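Local atomic coordinates of endonuclease Bse634IR (Geobacillus stearothermophilus, PDB entry 3V20), a protein that probably acts as a type II restriction endonuclease of the Cfr10I/Bse634I family, binding duplex DNA and cutting its backbone with the help of metal ions. Residues A[20-25]-A[61-66]; A[103-108]-A[142-147]; A[193-198]-A[237-242]. The protein carries 1 engineered substitution. One frame throughout, in Å; residues are numbered along the deposited sequence.

Contact 1: residues A[20-25]-A[61-66]. With nucleotides of chain C.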
loop_
_atom_site.group_PDB
_atom_site.type_symbol
_atom_site.label_atom_id
_atom_site.label_comp_id
_atom_site.label_asym_id
_atom_site.label_seq_id
_atom_site.Cartn_x
_atom_site.Cartn_y
_atom_site.Cartn_z
ATOM N N THR A 20 -10.080 -32.470 -2.711
ATOM C CA THR A 20 -9.909 -32.099 -1.306
ATOM C C THR A 20 -8.825 -31.026 -1.162
ATOM O O THR A 20 -7.679 -31.218 -1.571
ATOM C CB THR A 20 -9.621 -33.327 -0.422
ATOM O OG1 THR A 20 -10.799 -34.143 -0.355
ATOM C CG2 THR A 20 -9.229 -32.908 0.988
ATOM N N LYS A 21 -9.217 -29.888 -0.599
ATOM C CA LYS A 21 -8.338 -28.736 -0.443
ATOM C C LYS A 21 -7.998 -28.531 1.028
ATOM O O LYS A 21 -8.735 -28.974 1.914
ATOM C CB LYS A 21 -9.014 -27.486 -1.010
ATOM C CG LYS A 21 -8.817 -27.243 -2.505
ATOM C CD LYS A 21 -7.910 -26.046 -2.724
ATOM C CE LYS A 21 -8.348 -25.238 -3.928
ATOM N NZ LYS A 21 -8.032 -23.776 -3.784
ATOM N N ILE A 22 -6.878 -27.859 1.281
ATOM C CA ILE A 22 -6.394 -27.644 2.646
ATOM C C ILE A 22 -6.536 -26.181 3.089
ATOM O O ILE A 22 -6.270 -25.259 2.310
ATOM C CB ILE A 22 -4.928 -28.166 2.816
ATOM C CG1 ILE A 22 -4.654 -28.547 4.271
ATOM C CG2 ILE A 22 -3.893 -27.174 2.258
ATOM C CD1 ILE A 22 -5.423 -29.785 4.709
ATOM N N ARG A 23 -6.960 -25.979 4.335
ATOM C CA ARG A 23 -7.166 -24.635 4.876
ATOM C C ARG A 23 -6.631 -24.510 6.303
ATOM O O ARG A 23 -6.979 -25.313 7.167
ATOM C CB ARG A 23 -8.651 -24.279 4.832
ATOM C CG ARG A 23 -9.074 -23.106 5.706
ATOM C CD ARG A 23 -10.579 -23.124 5.920
ATOM N NE ARG A 23 -11.277 -22.805 4.684
ATOM C CZ ARG A 23 -12.400 -23.382 4.273
ATOM N NH1 ARG A 23 -12.970 -24.333 4.996
ATOM N NH2 ARG A 23 -12.950 -23.010 3.128
ATOM N N ILE A 24 -5.785 -23.506 6.544
ATOM C CA ILE A 24 -5.257 -23.262 7.883
ATOM C C ILE A 24 -6.328 -22.592 8.738
ATOM O O ILE A 24 -7.000 -21.675 8.282
ATOM C CB ILE A 24 -3.982 -22.391 7.865
ATOM C CG1 ILE A 24 -2.944 -22.967 6.911
ATOM C CG2 ILE A 24 -3.378 -22.267 9.275
ATOM C CD1 ILE A 24 -1.705 -22.088 6.773
ATOM N N LYS A 25 -6.508 -23.080 9.964
ATOM C CA LYS A 25 -7.417 -22.449 10.919
ATOM C C LYS A 25 -6.566 -21.720 11.960
ATOM O O LYS A 25 -6.089 -22.346 12.909
ATOM C CB LYS A 25 -8.335 -23.478 11.584
ATOM C CG LYS A 25 -9.130 -24.384 10.620
ATOM C CD LYS A 25 -10.207 -23.624 9.827
ATOM C CE LYS A 25 -11.315 -23.055 10.722
ATOM N NZ LYS A 25 -12.354 -22.351 9.944
ATOM N N LYS A 61 -0.078 -35.599 9.091
ATOM C CA LYS A 61 -1.394 -35.970 8.552
ATOM C C LYS A 61 -1.311 -36.520 7.125
ATOM O O LYS A 61 -2.299 -37.051 6.606
ATOM C CB LYS A 61 -2.348 -34.760 8.568
ATOM C CG LYS A 61 -3.229 -34.626 9.807
ATOM C CD LYS A 61 -3.982 -33.278 9.827
ATOM C CE LYS A 61 -5.176 -33.320 10.789
ATOM N NZ LYS A 61 -6.435 -32.807 10.156
ATOM N N GLY A 62 -0.153 -36.356 6.488
ATOM C CA GLY A 62 0.062 -36.795 5.105
ATOM C C GLY A 62 -0.301 -35.784 4.023
ATOM O O GLY A 62 -0.270 -36.104 2.834
ATOM N N LEU A 63 -0.606 -34.553 4.419
ATOM C CA LEU A 63 -1.171 -33.562 3.488
ATOM C C LEU A 63 -0.174 -32.599 2.860
ATOM O O LEU A 63 0.989 -32.533 3.251
ATOM C CB LEU A 63 -2.300 -32.781 4.160
ATOM C CG LEU A 63 -3.459 -33.645 4.662
ATOM C CD1 LEU A 63 -4.337 -32.859 5.608
ATOM C CD2 LEU A 63 -4.280 -34.230 3.495
ATOM N N ALA A 64 -0.658 -31.866 1.865
ATOM C CA ALA A 64 0.106 -30.847 1.169
ATOM C C ALA A 64 0.373 -29.639 2.073
ATOM O O ALA A 64 -0.499 -29.244 2.852
ATOM C CB ALA A 64 -0.659 -30.415 -0.081
ATOM N N ILE A 65 1.580 -29.074 1.978
ATOM C CA ILE A 65 1.920 -27.840 2.695
ATOM C C ILE A 65 1.090 -26.660 2.165
ATOM O O ILE A 65 1.005 -26.453 0.952
ATOM C CB ILE A 65 3.436 -27.486 2.607
ATOM C CG1 ILE A 65 3.810 -26.434 3.658
ATOM C CG2 ILE A 65 3.821 -26.959 1.192
ATOM C CD1 ILE A 65 5.311 -26.206 3.832
ATOM N N PRO A 66 0.455 -25.900 3.074
ATOM C CA PRO A 66 -0.231 -24.680 2.647
ATOM C C PRO A 66 0.745 -23.729 1.963
ATOM O O PRO A 66 1.931 -23.698 2.288
ATOM C CB PRO A 66 -0.719 -24.069 3.962
ATOM C CG PRO A 66 -0.823 -25.220 4.896
ATOM C CD PRO A 66 0.267 -26.170 4.511
ATOM P P DG C 11 -6.469 -20.632 3.784
ATOM O OP1 DG C 11 -5.645 -21.552 4.586
ATOM O OP2 DG C 11 -7.579 -21.079 2.914
ATOM O "O5'" DG C 11 -7.178 -19.581 4.778
ATOM C "C5'" DG C 11 -6.669 -19.295 6.076
ATOM C "C4'" DG C 11 -7.660 -18.452 6.863
ATOM O "O4'" DG C 11 -7.980 -17.194 6.199
ATOM C "C3'" DG C 11 -8.998 -19.136 7.099
ATOM O "O3'" DG C 11 -9.435 -18.748 8.388
ATOM C "C2'" DG C 11 -9.887 -18.603 5.976
ATOM C "C1'" DG C 11 -9.354 -17.184 5.783
ATOM N N9 DG C 11 -9.472 -16.668 4.409
ATOM C C8 DG C 11 -9.356 -17.374 3.235
ATOM N N7 DG C 11 -9.501 -16.637 2.171
ATOM C C5 DG C 11 -9.714 -15.349 2.660
ATOM C C6 DG C 11 -9.935 -14.113 1.987
ATOM O O6 DG C 11 -9.987 -13.894 0.768
ATOM N N1 DG C 11 -10.108 -13.037 2.871
ATOM C C2 DG C 11 -10.072 -13.158 4.242
ATOM N N2 DG C 11 -10.256 -12.044 4.967
ATOM N N3 DG C 11 -9.869 -14.303 4.874
ATOM C C4 DG C 11 -9.692 -15.356 4.036
ATOM P P DC C 12 -10.743 -19.334 9.088
ATOM O OP1 DC C 12 -10.436 -19.492 10.529
ATOM O OP2 DC C 12 -11.331 -20.456 8.328
ATOM O "O5'" DC C 12 -11.737 -18.111 8.859
ATOM C "C5'" DC C 12 -11.449 -16.804 9.321
ATOM C "C4'" DC C 12 -12.459 -15.868 8.685
ATOM O "O4'" DC C 12 -12.124 -15.646 7.280
ATOM C "C3'" DC C 12 -13.911 -16.382 8.742
ATOM O "O3'" DC C 12 -14.723 -15.515 9.540
ATOM C "C2'" DC C 12 -14.344 -16.392 7.272
ATOM C "C1'" DC C 12 -13.351 -15.434 6.607
ATOM N N1 DC C 12 -13.225 -15.573 5.096
ATOM C C2 DC C 12 -13.254 -14.419 4.285
ATOM O O2 DC C 12 -13.372 -13.309 4.817
ATOM N N3 DC C 12 -13.160 -14.543 2.933
ATOM C C4 DC C 12 -13.044 -15.759 2.388
ATOM N N4 DC C 12 -12.949 -15.849 1.056
ATOM C C5 DC C 12 -13.008 -16.947 3.190
ATOM C C6 DC C 12 -13.100 -16.808 4.519
#
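The shortest polar bond here runs from K25 NZ to OP2 of DC12 of chain C, at 2.7 Å. The lysine chain folds back twice to get there, with chi2 and chi3 at -68° and -65°, and its CE and CD also lie close to that OP2. One nucleotide back, the I24 backbone N donates to OP1 of DG11 of chain C at 2.8 Å, so two successive phosphates are held from neighbouring residues. The R23 guanidinium lies obliquely to both phosphates, while its NH1 forms a salt bridge with E12. A methionine in place of K25 would probably leave the DC12 phosphate without this positive mate and weaken the grip on the backbone there. Residues 20-24 belong to the second strand of a two-stranded antiparallel hairpin, 11-16 with 19-24, and K25 is the N-cap of helix 26-34. The other side of the strand meets the turn after helix 43-61, which closes in a Schellman motif with G62 at positive phi. The side chains that meet there are aliphatic. I22 points at it and its CD1 meets CD1 of L63 tip to tip, 3.4 Å apart. Its CG2 lies 4.0 Å from A64 O. I24 crosses the P66 side chain at about a right angle, CD1 3.6 Å from P66 CB. F71 of helix 68-93 touches both I24 and P66.

Contact 2: residues A[103-108]-A[142-147]; sequences KMPNVK and TSNPDL. With CA (calcium ion), chain F; nucleotides of chain B.
The calcium site of a PD-(D/E)XK nuclease begins here: P145 and D146 probably supply the PD of that motif, and D146 OD2 binds the calcium ion at 2.3 Å. The OP1 atom of DC6 of chain B and a water share the metal, with L197 O as a further ligand. The metal-binding residue is tied to segment 103-108 through its backbone, M104 N donating to D146 O at 2.9 Å in a nearly straight bond. This follows the antiparallel non-hydrogen-bonded pair of K103 with L147; D146 and L147 both face V195, a classic beta bulge. K103 CD lies 3.3 Å from that same D146 O, and M104 CB is 3.2 Å from P145 O. Further along, N144 carries the contact. Its amide is fixed from several directions: OD1 accepts from F112 N, and ND2 also reaches F110 O. V107 N gives a 2.7 Å bond to OP1 of DA5 of chain B, and N144 N adds a weak one, so both segments hold one phosphate. The N144 side chain also crosses that of V107 obliquely. Its ND2 reaches P105 O at 2.7 Å, with the acceptor in the amide plane but the donor above the carbonyl plane.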
loop_
_atom_site.group_PDB
_atom_site.type_symbol
_atom_site.label_atom_id
_atom_site.label_comp_id
_atom_site.label_asym_id
_atom_site.label_seq_id
_atom_site.Cartn_x
_atom_site.Cartn_y
_atom_site.Cartn_z
ATOM N N LYS A 103 -9.220 -3.814 19.238
ATOM C CA LYS A 103 -8.892 -4.423 17.959
ATOM C C LYS A 103 -10.117 -4.317 17.045
ATOM O O LYS A 103 -11.173 -4.869 17.348
ATOM C CB LYS A 103 -8.471 -5.885 18.168
ATOM C CG LYS A 103 -8.221 -6.698 16.894
ATOM C CD LYS A 103 -7.117 -6.100 16.052
ATOM C CE LYS A 103 -7.052 -6.730 14.646
ATOM N NZ LYS A 103 -8.166 -6.318 13.762
ATOM N N MET A 104 -9.965 -3.608 15.929
ATOM C CA MET A 104 -11.075 -3.334 15.020
ATOM C C MET A 104 -11.189 -4.368 13.897
ATOM O O MET A 104 -10.183 -4.906 13.445
ATOM C CB MET A 104 -10.931 -1.941 14.422
ATOM C CG MET A 104 -10.874 -0.805 15.442
ATOM S SD MET A 104 -12.442 -0.488 16.268
ATOM C CE MET A 104 -13.356 0.386 14.996
ATOM N N PRO A 105 -12.427 -4.674 13.460
ATOM C CA PRO A 105 -12.607 -5.590 12.333
ATOM C C PRO A 105 -12.489 -4.832 10.992
ATOM O O PRO A 105 -12.139 -3.652 10.979
ATOM C CB PRO A 105 -14.020 -6.118 12.555
ATOM C CG PRO A 105 -14.744 -4.952 13.184
ATOM C CD PRO A 105 -13.719 -4.130 13.935
ATOM N N ASN A 106 -12.774 -5.497 9.878
ATOM C CA ASN A 106 -12.733 -4.821 8.583
ATOM C C ASN A 106 -13.856 -3.793 8.379
ATOM O O ASN A 106 -14.861 -3.805 9.093
ATOM C CB ASN A 106 -12.596 -5.818 7.414
ATOM C CG ASN A 106 -13.907 -6.488 7.028
ATOM O OD1 ASN A 106 -14.929 -5.832 6.821
ATOM N ND2 ASN A 106 -13.864 -7.807 6.870
ATOM N N VAL A 107 -13.665 -2.925 7.389
ATOM C CA VAL A 107 -14.537 -1.781 7.146
ATOM C C VAL A 107 -15.991 -2.140 6.770
ATOM O O VAL A 107 -16.900 -1.345 7.020
ATOM C CB VAL A 107 -13.884 -0.789 6.117
ATOM C CG1 VAL A 107 -14.073 -1.246 4.652
ATOM C CG2 VAL A 107 -14.397 0.621 6.327
ATOM N N LYS A 108 -16.203 -3.321 6.184
ATOM C CA LYS A 108 -17.559 -3.791 5.870
ATOM C C LYS A 108 -18.288 -4.331 7.099
ATOM O O LYS A 108 -19.457 -4.025 7.303
ATOM C CB LYS A 108 -17.583 -4.815 4.714
ATOM C CG LYS A 108 -17.507 -4.187 3.312
ATOM C CD LYS A 108 -18.350 -2.902 3.201
ATOM C CE LYS A 108 -17.654 -1.801 2.389
ATOM N NZ LYS A 108 -17.904 -0.413 2.960
ATOM N N THR A 142 -10.404 4.512 3.451
ATOM C CA THR A 142 -9.229 3.815 3.963
ATOM C C THR A 142 -9.619 2.504 4.649
ATOM O O THR A 142 -10.772 2.324 5.057
ATOM C CB THR A 142 -8.443 4.687 4.965
ATOM O OG1 THR A 142 -7.236 4.002 5.327
ATOM C CG2 THR A 142 -9.276 4.984 6.230
ATOM N N SER A 143 -8.664 1.589 4.783
ATOM C CA SER A 143 -8.900 0.379 5.576
ATOM C C SER A 143 -9.040 0.778 7.047
ATOM O O SER A 143 -8.477 1.792 7.444
ATOM C CB SER A 143 -7.783 -0.654 5.360
ATOM O OG SER A 143 -6.500 -0.050 5.253
ATOM N N ASN A 144 -9.835 0.030 7.826
ATOM C CA ASN A 144 -10.043 0.300 9.277
ATOM C C ASN A 144 -8.712 0.288 10.031
ATOM O O ASN A 144 -7.862 -0.561 9.750
ATOM C CB ASN A 144 -10.954 -0.772 9.898
ATOM C CG ASN A 144 -12.376 -0.280 10.196
ATOM O OD1 ASN A 144 -12.760 0.836 9.866
ATOM N ND2 ASN A 144 -13.161 -1.137 10.836
ATOM N N PRO A 145 -8.515 1.216 10.989
ATOM C CA PRO A 145 -7.285 1.097 11.774
ATOM C C PRO A 145 -7.297 -0.234 12.541
ATOM O O PRO A 145 -8.381 -0.704 12.921
ATOM C CB PRO A 145 -7.365 2.278 12.753
ATOM C CG PRO A 145 -8.490 3.120 12.298
ATOM C CD PRO A 145 -9.414 2.246 11.535
ATOM N N ASP A 146 -6.128 -0.844 12.749
ATOM C CA ASP A 146 -6.043 -2.098 13.522
ATOM C C ASP A 146 -6.434 -1.981 14.995
ATOM O O ASP A 146 -7.209 -2.805 15.493
ATOM C CB ASP A 146 -4.659 -2.716 13.408
ATOM C CG ASP A 146 -4.358 -3.180 12.007
ATOM O OD1 ASP A 146 -5.269 -3.759 11.364
ATOM O OD2 ASP A 146 -3.220 -2.955 11.540
ATOM N N LEU A 147 -5.879 -0.982 15.685
ATOM C CA LEU A 147 -6.226 -0.681 17.073
ATOM C C LEU A 147 -6.702 0.748 17.202
ATOM O O LEU A 147 -6.113 1.648 16.616
ATOM C CB LEU A 147 -5.026 -0.863 18.011
ATOM C CG LEU A 147 -4.295 -2.187 18.222
ATOM C CD1 LEU A 147 -3.133 -1.923 19.177
ATOM C CD2 LEU A 147 -5.230 -3.265 18.768
HETATM CA CA CA F . -2.432 -4.012 9.696
ATOM P P DA B 5 -10.706 -3.158 5.015
ATOM O OP1 DA B 5 -11.195 -2.679 6.327
ATOM O OP2 DA B 5 -10.420 -2.216 3.922
ATOM O "O5'" DA B 5 -9.331 -3.938 5.234
ATOM C "C5'" DA B 5 -9.241 -4.827 6.329
ATOM C "C4'" DA B 5 -8.017 -5.684 6.209
ATOM O "O4'" DA B 5 -8.241 -6.701 5.198
ATOM C "C3'" DA B 5 -6.743 -4.916 5.859
ATOM O "O3'" DA B 5 -5.908 -4.963 6.986
ATOM C "C2'" DA B 5 -6.193 -5.690 4.658
ATOM C "C1'" DA B 5 -7.002 -6.994 4.609
ATOM N N9 DA B 5 -7.209 -7.458 3.236
ATOM C C8 DA B 5 -7.615 -6.693 2.181
ATOM N N7 DA B 5 -7.715 -7.357 1.058
ATOM C C5 DA B 5 -7.333 -8.642 1.395
ATOM C C6 DA B 5 -7.233 -9.831 0.646
ATOM N N6 DA B 5 -7.506 -9.898 -0.657
ATOM N N1 DA B 5 -6.835 -10.953 1.288
ATOM C C2 DA B 5 -6.558 -10.882 2.600
ATOM N N3 DA B 5 -6.625 -9.812 3.389
ATOM C C4 DA B 5 -7.042 -8.729 2.737
ATOM P P DC B 4 -13.912 -4.041 -0.473
ATOM O OP1 DC B 4 -14.294 -2.660 -0.066
ATOM O OP2 DC B 4 -12.900 -4.193 -1.539
ATOM O "O5'" DC B 4 -13.388 -4.807 0.818
ATOM C "C5'" DC B 4 -14.184 -4.975 1.982
ATOM C "C4'" DC B 4 -13.284 -5.385 3.143
ATOM O "O4'" DC B 4 -12.980 -6.810 3.092
ATOM C "C3'" DC B 4 -11.928 -4.663 3.213
ATOM O "O3'" DC B 4 -11.736 -4.270 4.559
ATOM C "C2'" DC B 4 -10.930 -5.720 2.752
ATOM C "C1'" DC B 4 -11.589 -7.042 3.093
ATOM N N1 DC B 4 -11.307 -8.190 2.145
ATOM C C2 DC B 4 -10.967 -9.471 2.649
ATOM O O2 DC B 4 -10.883 -9.679 3.869
ATOM N N3 DC B 4 -10.730 -10.482 1.769
ATOM C C4 DC B 4 -10.800 -10.272 0.455
ATOM N N4 DC B 4 -10.554 -11.319 -0.350
ATOM C C5 DC B 4 -11.149 -8.991 -0.078
ATOM C C6 DC B 4 -11.388 -7.995 0.788
ATOM P P DC B 6 -4.330 -4.711 6.948
ATOM O OP1 DC B 6 -3.928 -4.229 8.271
ATOM O OP2 DC B 6 -3.943 -3.882 5.806
ATOM O "O5'" DC B 6 -3.802 -6.193 6.770
ATOM C "C5'" DC B 6 -3.900 -7.128 7.827
ATOM C "C4'" DC B 6 -3.400 -8.478 7.362
ATOM O "O4'" DC B 6 -4.154 -8.882 6.204
ATOM C "C3'" DC B 6 -1.971 -8.531 6.861
ATOM O "O3'" DC B 6 -1.124 -8.588 7.971
ATOM C "C2'" DC B 6 -1.993 -9.845 6.065
ATOM C "C1'" DC B 6 -3.429 -9.873 5.493
ATOM N N1 DC B 6 -3.574 -9.538 4.045
ATOM C C2 DC B 6 -3.436 -10.527 3.048
ATOM O O2 DC B 6 -3.186 -11.713 3.362
ATOM N N3 DC B 6 -3.582 -10.168 1.735
ATOM C C4 DC B 6 -3.862 -8.896 1.407
ATOM N N4 DC B 6 -3.992 -8.599 0.100
ATOM C C5 DC B 6 -4.006 -7.871 2.417
ATOM C C6 DC B 6 -3.852 -8.239 3.695
HETATM O O HOH W 1 -2.269 -1.411 8.885
#

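Contact 3: residues A[193-198]-A[237-242]; sequences AGVGLK and YGASSE. With CA (calcium ion), chain F; nucleotides of chain B.
V195 to L197 and Y237 to A239 run as parallel strands, and this is the tight part of the contact. G196 alternates its bonds: its N donates to Y237 O at 2.8 Å, almost straight, and its O accepts from A239 N at 2.9 Å. K198 N then closes the ladder on A239 O. On the face carrying V195, L197, Y237 and A239, the methyl of A239 sits 3.7 Å from L197 CD2. With CG beside its backbone N (chi1 -60°), the Y237 ring offers its CE2 edge to A193 CB, which lies in the ring plane at 3.9 Å. Things slacken toward the DNA end. S241 N reaches K198 O only in a weak, bent bond of 3.4 Å, and the strand gives way to an ST turn in which S240 OG accepts from E242 N. There K198 CG comes within 3.5 Å of OP2 of DC7 of chain B, its NZ held by Q208, while L197 O binds the calcium ion at 2.4 Å. The two strands belong to a beta-alpha-beta unit with helix 207-226 as its crossover. Helix 280-291 packs on A193, V195, Y237 and A239, helix 68-93 on L197, and strands 147-151 and 273-276 flank the pair in the sheet.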
loop_
_atom_site.group_PDB
_atom_site.type_symbol
_atom_site.label_atom_id
_atom_site.label_comp_id
_atom_site.label_asym_id
_atom_site.label_seq_id
_atom_site.Cartn_x
_atom_site.Cartn_y
_atom_site.Cartn_z
ATOM N N ALA A 193 -5.953 7.993 19.645
ATOM C CA ALA A 193 -4.915 7.465 18.756
ATOM C C ALA A 193 -5.365 6.232 18.015
ATOM O O ALA A 193 -6.289 5.559 18.453
ATOM C CB ALA A 193 -3.623 7.185 19.525
ATOM N N GLY A 194 -4.721 5.956 16.880
ATOM C CA GLY A 194 -4.871 4.670 16.179
ATOM C C GLY A 194 -3.516 4.033 15.892
ATOM O O GLY A 194 -2.480 4.724 15.887
ATOM N N VAL A 195 -3.506 2.718 15.671
ATOM C CA VAL A 195 -2.268 1.995 15.376
ATOM C C VAL A 195 -2.460 1.018 14.210
ATOM O O VAL A 195 -3.449 0.272 14.168
ATOM C CB VAL A 195 -1.759 1.208 16.603
ATOM C CG1 VAL A 195 -0.477 0.492 16.278
ATOM C CG2 VAL A 195 -1.580 2.131 17.833
ATOM N N GLY A 196 -1.513 1.040 13.265
ATOM C CA GLY A 196 -1.470 0.081 12.167
ATOM C C GLY A 196 -0.439 -0.975 12.464
ATOM O O GLY A 196 0.714 -0.646 12.758
ATOM N N LEU A 197 -0.844 -2.244 12.399
ATOM C CA LEU A 197 0.030 -3.382 12.761
ATOM C C LEU A 197 0.432 -4.228 11.564
ATOM O O LEU A 197 -0.422 -4.638 10.798
ATOM C CB LEU A 197 -0.673 -4.272 13.780
ATOM C CG LEU A 197 -1.097 -3.602 15.109
ATOM C CD1 LEU A 197 -2.059 -4.520 15.843
ATOM C CD2 LEU A 197 0.106 -3.210 15.979
ATOM N N LYS A 198 1.727 -4.512 11.407
ATOM C CA LYS A 198 2.206 -5.329 10.287
ATOM C C LYS A 198 3.284 -6.296 10.741
ATOM O O LYS A 198 4.182 -5.879 11.463
ATOM C CB LYS A 198 2.805 -4.434 9.216
ATOM C CG LYS A 198 1.802 -3.621 8.460
ATOM C CD LYS A 198 2.491 -2.569 7.643
ATOM C CE LYS A 198 1.663 -2.137 6.481
ATOM N NZ LYS A 198 0.311 -2.680 6.514
ATOM N N TYR A 237 0.022 5.780 14.601
ATOM C CA TYR A 237 1.265 5.044 14.812
ATOM C C TYR A 237 1.352 3.764 13.992
ATOM O O TYR A 237 0.338 3.141 13.676
ATOM C CB TYR A 237 1.373 4.644 16.293
ATOM C CG TYR A 237 1.383 5.813 17.265
ATOM C CD1 TYR A 237 2.568 6.514 17.526
ATOM C CD2 TYR A 237 0.210 6.225 17.908
ATOM C CE1 TYR A 237 2.590 7.602 18.401
ATOM C CE2 TYR A 237 0.219 7.303 18.792
ATOM C CZ TYR A 237 1.426 7.982 19.036
ATOM O OH TYR A 237 1.472 9.042 19.908
ATOM N N GLY A 238 2.575 3.357 13.674
ATOM C CA GLY A 238 2.813 2.063 13.056
ATOM C C GLY A 238 3.561 1.143 14.000
ATOM O O GLY A 238 4.288 1.614 14.902
ATOM N N ALA A 239 3.394 -0.166 13.797
ATOM C CA ALA A 239 4.133 -1.163 14.579
ATOM C C ALA A 239 4.428 -2.412 13.787
ATOM O O ALA A 239 3.514 -3.007 13.203
ATOM C CB ALA A 239 3.383 -1.521 15.871
ATOM N N SER A 240 5.699 -2.827 13.823
ATOM C CA SER A 240 6.199 -3.986 13.070
ATOM C C SER A 240 6.716 -5.054 14.022
ATOM O O SER A 240 7.047 -4.745 15.164
ATOM C CB SER A 240 7.330 -3.536 12.145
ATOM O OG SER A 240 7.900 -4.619 11.437
ATOM N N SER A 241 6.780 -6.308 13.576
ATOM C CA SER A 241 7.342 -7.370 14.421
ATOM C C SER A 241 8.825 -7.591 14.132
ATOM O O SER A 241 9.460 -8.425 14.781
ATOM C CB SER A 241 6.559 -8.683 14.308
ATOM O OG SER A 241 6.947 -9.441 13.175
ATOM N N GLU A 242 9.352 -6.819 13.172
ATOM C CA GLU A 242 10.733 -6.879 12.694
ATOM C C GLU A 242 11.499 -5.586 12.985
ATOM O O GLU A 242 10.903 -4.574 13.386
ATOM C CB GLU A 242 10.747 -7.142 11.171
ATOM C CG GLU A 242 10.440 -8.592 10.773
ATOM C CD GLU A 242 10.729 -8.910 9.304
ATOM O OE1 GLU A 242 11.074 -7.983 8.506
ATOM O OE2 GLU A 242 10.597 -10.110 8.951
HETATM CA CA CA F . -2.432 -4.012 9.696
ATOM P P DC B 7 0.380 -8.034 7.945
ATOM O OP1 DC B 7 0.898 -8.219 9.305
ATOM O OP2 DC B 7 0.379 -6.672 7.366
ATOM O "O5'" DC B 7 1.175 -9.004 6.974
ATOM C "C5'" DC B 7 1.268 -10.396 7.266
ATOM C "C4'" DC B 7 2.116 -11.043 6.193
ATOM O "O4'" DC B 7 1.405 -11.029 4.934
ATOM C "C3'" DC B 7 3.444 -10.330 5.920
ATOM O "O3'" DC B 7 4.455 -11.256 5.580
ATOM C "C2'" DC B 7 3.145 -9.490 4.688
ATOM C "C1'" DC B 7 2.181 -10.397 3.937
ATOM N N1 DC B 7 1.369 -9.635 2.949
ATOM C C2 DC B 7 1.311 -10.058 1.608
ATOM O O2 DC B 7 1.906 -11.105 1.241
ATOM N N3 DC B 7 0.577 -9.322 0.728
ATOM C C4 DC B 7 -0.055 -8.213 1.132
ATOM N N4 DC B 7 -0.765 -7.533 0.226
ATOM C C5 DC B 7 -0.012 -7.756 2.492
ATOM C C6 DC B 7 0.710 -8.506 3.352
HETATM O O HOH W 1 -2.269 -1.411 8.885
#

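Contacts 2 and 3 are buried and adjoin, their centres about 13 Å apart, contact 2 being mostly loop at the ends of strands of the sheet that holds contact 3. L147 O and V195 N probably hydrogen-bond at 3.0 Å, which ties strand 147-151 to strand 191-198. The calcium ion and its water belong to both: one supplies a carboxylate, the other a backbone carbonyl. Contact 1 lies nearer the surface, its nearest atoms about 15 Å from contact 2, and uses another sheet, the hairpin of 11-16 and 19-24. All three meet DNA phosphates, contact 1 on chain C and the others on chain B. Backbone ladders dominate contact 3; a backbone bond and N144's side-chain amide join contact 2, aliphatic side chains contact 1.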